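Local atomic coordinates of acyl-coenzyme A oxidase 3 (PDB entry 5YS9), a protein that uses FAD to oxidise acyl-CoA substrates of several chain lengths to (2E)-enoyl-CoA, reducing oxygen to hydrogen peroxide in peroxisomal fatty acid beta-oxidation. Residues 50-62 against 101-113. Numbering follows the deposited sequence.
Sequences ENVTMIERLMTEL and EKEALLRSQLHGI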
loop_
_atom_site.group_PDB
_atom_site.type_symbol
_atom_site.label_atom_id
_atom_site.label_comp_id
_atom_site.label_asym_id
_atom_site.label_seq_id
_atom_site.Cartn_x
_atom_site.Cartn_y
_atom_site.Cartn_z
ATOM N N GLU A 50 -22.707 19.716 20.558
ATOM C CA GLU A 50 -21.968 19.547 21.815
ATOM C C GLU A 50 -20.668 18.813 21.538
ATOM O O GLU A 50 -19.574 19.249 21.941
ATOM C CB GLU A 50 -22.818 18.783 22.855
ATOM C CG GLU A 50 -22.709 19.318 24.278
ATOM C CD GLU A 50 -24.068 19.450 24.955
ATOM O OE1 GLU A 50 -24.883 20.295 24.518
ATOM O OE2 GLU A 50 -24.312 18.707 25.928
ATOM N N ASN A 51 -20.822 17.711 20.815
ATOM C CA ASN A 51 -19.706 16.933 20.360
ATOM C C ASN A 51 -18.712 17.817 19.543
ATOM O O ASN A 51 -17.493 17.670 19.705
ATOM C CB ASN A 51 -20.196 15.752 19.523
ATOM C CG ASN A 51 -20.847 14.627 20.344
ATOM O OD1 ASN A 51 -20.712 14.566 21.539
ATOM N ND2 ASN A 51 -21.533 13.711 19.651
ATOM N N VAL A 52 -19.223 18.737 18.711
ATOM C CA VAL A 52 -18.379 19.521 17.832
ATOM C C VAL A 52 -17.559 20.438 18.660
ATOM O O VAL A 52 -16.362 20.508 18.450
ATOM C CB VAL A 52 -19.141 20.270 16.712
ATOM C CG1 VAL A 52 -18.279 21.331 16.006
ATOM C CG2 VAL A 52 -19.626 19.282 15.664
ATOM N N THR A 53 -18.165 21.095 19.641
ATOM C CA THR A 53 -17.404 22.009 20.503
ATOM C C THR A 53 -16.339 21.231 21.272
ATOM O O THR A 53 -15.222 21.724 21.462
ATOM C CB THR A 53 -18.271 22.735 21.541
ATOM O OG1 THR A 53 -18.914 21.741 22.335
ATOM C CG2 THR A 53 -19.295 23.676 20.871
ATOM N N MET A 54 -16.674 20.024 21.705
ATOM C CA MET A 54 -15.712 19.219 22.444
ATOM C C MET A 54 -14.472 18.885 21.573
ATOM O O MET A 54 -13.321 19.069 21.986
ATOM C CB MET A 54 -16.342 17.923 22.953
ATOM C CG MET A 54 -15.406 17.188 23.883
ATOM S SD MET A 54 -15.904 15.485 24.177
ATOM C CE MET A 54 -16.597 15.584 25.814
ATOM N N ILE A 55 -14.729 18.390 20.376
ATOM C CA ILE A 55 -13.695 18.083 19.429
ATOM C C ILE A 55 -12.880 19.326 19.099
ATOM O O ILE A 55 -11.681 19.248 18.927
ATOM C CB ILE A 55 -14.343 17.486 18.175
ATOM C CG1 ILE A 55 -14.717 16.042 18.483
ATOM C CG2 ILE A 55 -13.451 17.570 16.927
ATOM C CD1 ILE A 55 -15.576 15.423 17.421
ATOM N N GLU A 56 -13.531 20.459 18.973
ATOM C CA GLU A 56 -12.812 21.671 18.689
ATOM C C GLU A 56 -11.886 22.014 19.832
ATOM O O GLU A 56 -10.777 22.447 19.627
ATOM C CB GLU A 56 -13.784 22.799 18.413
ATOM C CG GLU A 56 -14.159 22.893 16.956
ATOM C CD GLU A 56 -15.401 23.708 16.715
ATOM O OE1 GLU A 56 -15.907 24.323 17.667
ATOM O OE2 GLU A 56 -15.866 23.727 15.567
ATOM N N ARG A 57 -12.369 21.815 21.044
ATOM C CA ARG A 57 -11.598 22.078 22.230
ATOM C C ARG A 57 -10.379 21.188 22.305
ATOM O O ARG A 57 -9.287 21.654 22.559
ATOM C CB ARG A 57 -12.475 21.765 23.431
ATOM C CG ARG A 57 -12.532 22.836 24.490
ATOM C CD ARG A 57 -12.470 22.241 25.888
ATOM N NE ARG A 57 -13.292 21.045 26.039
ATOM C CZ ARG A 57 -12.896 19.933 26.645
ATOM N NH1 ARG A 57 -11.687 19.847 27.168
ATOM N NH2 ARG A 57 -13.720 18.907 26.724
ATOM N N LEU A 58 -10.590 19.899 22.095
ATOM C CA LEU A 58 -9.520 18.928 22.135
ATOM C C LEU A 58 -8.471 19.140 21.059
ATOM O O LEU A 58 -7.292 19.027 21.323
ATOM C CB LEU A 58 -10.094 17.525 22.013
ATOM C CG LEU A 58 -10.935 17.010 23.173
ATOM C CD1 LEU A 58 -11.507 15.653 22.844
ATOM C CD2 LEU A 58 -10.133 16.954 24.449
ATOM N N MET A 59 -8.904 19.442 19.845
ATOM C CA MET A 59 -7.987 19.629 18.738
ATOM C C MET A 59 -7.076 20.816 18.968
ATOM O O MET A 59 -5.891 20.748 18.732
ATOM C CB MET A 59 -8.758 19.814 17.436
ATOM C CG MET A 59 -9.061 18.524 16.702
ATOM S SD MET A 59 -10.308 18.679 15.425
ATOM C CE MET A 59 -9.335 18.268 14.001
ATOM N N THR A 60 -7.652 21.905 19.444
ATOM C CA THR A 60 -6.887 23.097 19.768
ATOM C C THR A 60 -5.912 22.907 20.933
ATOM O O THR A 60 -4.852 23.480 20.940
ATOM C CB THR A 60 -7.711 24.416 19.777
ATOM O OG1 THR A 60 -7.462 25.151 20.969
ATOM C CG2 THR A 60 -9.158 24.168 19.657
ATOM N N GLU A 61 -6.286 22.096 21.907
ATOM C CA GLU A 61 -5.402 21.752 23.008
ATOM C C GLU A 61 -4.179 20.977 22.556
ATOM O O GLU A 61 -3.097 21.158 23.067
ATOM C CB GLU A 61 -6.146 20.959 24.068
ATOM C CG GLU A 61 -6.817 21.813 25.116
ATOM C CD GLU A 61 -7.923 21.098 25.845
ATOM O OE1 GLU A 61 -8.019 19.876 25.735
ATOM O OE2 GLU A 61 -8.693 21.765 26.536
ATOM N N LEU A 62 -4.378 20.075 21.617
ATOM C CA LEU A 62 -3.291 19.295 21.067
ATOM C C LEU A 62 -2.328 20.077 20.198
ATOM O O LEU A 62 -1.125 20.000 20.350
ATOM C CB LEU A 62 -3.865 18.151 20.234
ATOM C CG LEU A 62 -4.616 17.033 20.943
ATOM C CD1 LEU A 62 -5.533 16.302 19.990
ATOM C CD2 LEU A 62 -3.653 16.066 21.576
ATOM N N GLU A 101 -13.713 9.817 30.474
ATOM C CA GLU A 101 -13.400 8.703 29.568
ATOM C C GLU A 101 -13.634 9.097 28.086
ATOM O O GLU A 101 -12.834 8.799 27.223
ATOM C CB GLU A 101 -14.249 7.452 29.960
ATOM C CG GLU A 101 -14.085 6.179 29.089
ATOM C CD GLU A 101 -15.119 5.060 29.390
ATOM O OE1 GLU A 101 -15.369 4.751 30.580
ATOM O OE2 GLU A 101 -15.682 4.468 28.430
ATOM N N LYS A 102 -14.742 9.753 27.806
ATOM C CA LYS A 102 -15.088 10.139 26.443
ATOM C C LYS A 102 -14.042 11.144 25.901
ATOM O O LYS A 102 -13.617 11.081 24.742
ATOM C CB LYS A 102 -16.507 10.756 26.395
ATOM C CG LYS A 102 -17.061 10.989 24.997
ATOM C CD LYS A 102 -18.353 11.795 25.009
ATOM C CE LYS A 102 -19.191 11.541 23.742
ATOM N NZ LYS A 102 -19.997 12.733 23.320
ATOM N N GLU A 103 -13.643 12.072 26.751
ATOM C CA GLU A 103 -12.696 13.069 26.340
ATOM C C GLU A 103 -11.349 12.441 26.044
ATOM O O GLU A 103 -10.717 12.766 25.043
ATOM C CB GLU A 103 -12.551 14.124 27.419
ATOM C CG GLU A 103 -13.743 15.045 27.507
ATOM C CD GLU A 103 -13.634 15.995 28.658
ATOM O OE1 GLU A 103 -13.198 15.600 29.753
ATOM O OE2 GLU A 103 -13.998 17.146 28.455
ATOM N N ALA A 104 -10.937 11.548 26.939
ATOM C CA ALA A 104 -9.650 10.884 26.885
ATOM C C ALA A 104 -9.558 9.979 25.646
ATOM O O ALA A 104 -8.592 10.047 24.896
ATOM C CB ALA A 104 -9.411 10.104 28.168
ATOM N N LEU A 105 -10.572 9.180 25.389
ATOM C CA LEU A 105 -10.582 8.362 24.166
ATOM C C LEU A 105 -10.431 9.221 22.883
ATOM O O LEU A 105 -9.652 8.887 21.987
ATOM C CB LEU A 105 -11.860 7.520 24.084
ATOM C CG LEU A 105 -11.971 6.599 22.851
ATOM C CD1 LEU A 105 -10.842 5.564 22.862
ATOM C CD2 LEU A 105 -13.325 5.911 22.769
ATOM N N LEU A 106 -11.162 10.332 22.850
ATOM C CA LEU A 106 -11.310 11.141 21.682
ATOM C C LEU A 106 -10.060 12.016 21.523
ATOM O O LEU A 106 -9.617 12.240 20.409
ATOM C CB LEU A 106 -12.593 11.937 21.796
ATOM C CG LEU A 106 -13.538 12.191 20.626
ATOM C CD1 LEU A 106 -13.787 11.003 19.703
ATOM C CD2 LEU A 106 -14.866 12.700 21.213
ATOM N N ARG A 107 -9.451 12.423 22.627
ATOM C CA ARG A 107 -8.163 13.085 22.570
ATOM C C ARG A 107 -7.062 12.192 22.010
ATOM O O ARG A 107 -6.271 12.633 21.204
ATOM C CB ARG A 107 -7.747 13.584 23.943
ATOM C CG ARG A 107 -6.567 14.535 23.902
ATOM C CD ARG A 107 -5.923 14.716 25.258
ATOM N NE ARG A 107 -6.767 15.457 26.173
ATOM C CZ ARG A 107 -6.967 16.756 26.101
ATOM N NH1 ARG A 107 -6.383 17.460 25.158
ATOM N NH2 ARG A 107 -7.755 17.349 26.964
ATOM N N SER A 108 -7.015 10.937 22.433
ATOM C CA SER A 108 -6.046 10.021 21.888
ATOM C C SER A 108 -6.319 9.646 20.397
ATOM O O SER A 108 -5.394 9.340 19.675
ATOM C CB SER A 108 -5.820 8.822 22.816
ATOM O OG SER A 108 -6.755 7.821 22.586
ATOM N N GLN A 109 -7.543 9.751 19.918
ATOM C CA GLN A 109 -7.858 9.431 18.514
ATOM C C GLN A 109 -7.560 10.628 17.581
ATOM O O GLN A 109 -7.050 10.495 16.463
ATOM C CB GLN A 109 -9.346 9.099 18.362
ATOM C CG GLN A 109 -9.848 7.742 18.822
ATOM C CD GLN A 109 -11.368 7.600 18.568
ATOM O OE1 GLN A 109 -12.187 8.404 19.081
ATOM N NE2 GLN A 109 -11.745 6.609 17.771
ATOM N N LEU A 110 -7.946 11.801 18.037
ATOM C CA LEU A 110 -7.576 13.035 17.368
ATOM C C LEU A 110 -6.038 13.164 17.191
ATOM O O LEU A 110 -5.577 13.588 16.143
ATOM C CB LEU A 110 -8.132 14.247 18.123
ATOM C CG LEU A 110 -9.671 14.355 18.153
ATOM C CD1 LEU A 110 -10.069 15.324 19.244
ATOM C CD2 LEU A 110 -10.219 14.784 16.797
ATOM N N HIS A 111 -5.291 12.803 18.222
ATOM C CA HIS A 111 -3.848 12.907 18.223
ATOM C C HIS A 111 -3.244 11.899 17.263
ATOM O O HIS A 111 -2.147 12.138 16.760
ATOM C CB HIS A 111 -3.309 12.637 19.635
ATOM C CG HIS A 111 -1.847 12.916 19.799
ATOM N ND1 HIS A 111 -1.029 12.146 20.595
ATOM C CD2 HIS A 111 -1.056 13.876 19.264
ATOM C CE1 HIS A 111 0.195 12.647 20.570
ATOM N NE2 HIS A 111 0.205 13.689 19.760
ATOM N N GLY A 112 -3.958 10.774 17.068
ATOM C CA GLY A 112 -3.601 9.721 16.132
ATOM C C GLY A 112 -3.720 10.111 14.672
ATOM O O GLY A 112 -3.224 9.420 13.811
ATOM N N ILE A 113 -4.389 11.213 14.389
ATOM C CA ILE A 113 -4.404 11.789 13.043
ATOM C C ILE A 113 -3.002 12.217 12.569
ATOM O O ILE A 113 -2.698 12.129 11.395
ATOM C CB ILE A 113 -5.347 12.997 12.966
ATOM C CG1 ILE A 113 -6.767 12.568 13.375
ATOM C CG2 ILE A 113 -5.388 13.589 11.554
ATOM C CD1 ILE A 113 -7.751 13.716 13.611
#
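Leu58 and Leu110 interlock where helix 50-62 meets helix 101-111, the axes 9.7 Å apart and crossing at -55°. The packing is knobs-into-holes in both directions: Leu58 enters a hole formed by Glu103, Leu106, Arg107 and Leu110, while Leu110 enters one formed by Ile55, Leu58, Met59 and Leu62. Their closest pair is Leu58 CB to Leu110 CD1, at 3.5 Å.

Arg107 can be followed outward along its chain. Its CB lies 4.2 Å from Leu58 CD2, and its CG meets Leu62 CD2 at 4.0 Å. CG is anti to the backbone N (chi1 -168°), and a bend at chi3 then turns the guanidinium across the Glu61 side chain. NE pairs with Asp99, just ahead of the helix. Leu58 CD2 rests over one guanidinium face, offset toward the rim. At the tip, Glu61 OE1 accepts from NH2 of Arg107 at 2.8 Å and from NH1 at 3.0 Å, an end-on grip on a single oxygen. That oxygen lies near the guanidinium plane, and the two planar groups are 22° apart. Replacing Arg107 with a leucine would probably leave the carboxylates of Glu61 and Asp99 without their shared cationic partner and uncover the methyl of Leu58.

Arg57 NH2 and Glu103 OE2 form a second salt bridge, modelled at 2.5 Å, a length that is doubtful at this resolution. Beside it, Met54 CE lies against Glu103 CG.

The pair belongs to the N-terminal helical domain of the acyl-CoA oxidase fold; from later parts of the chain, Phe315 of helix 300-330 packs on Leu110, and Phe643 of helix 641-644 on Met59 and Leu62. The contact thus combines an interlocked leucine core with a flanking salt-bridge network, in which the opposite charges of Arg57, Glu61, Glu103 and Arg107 probably offset one another.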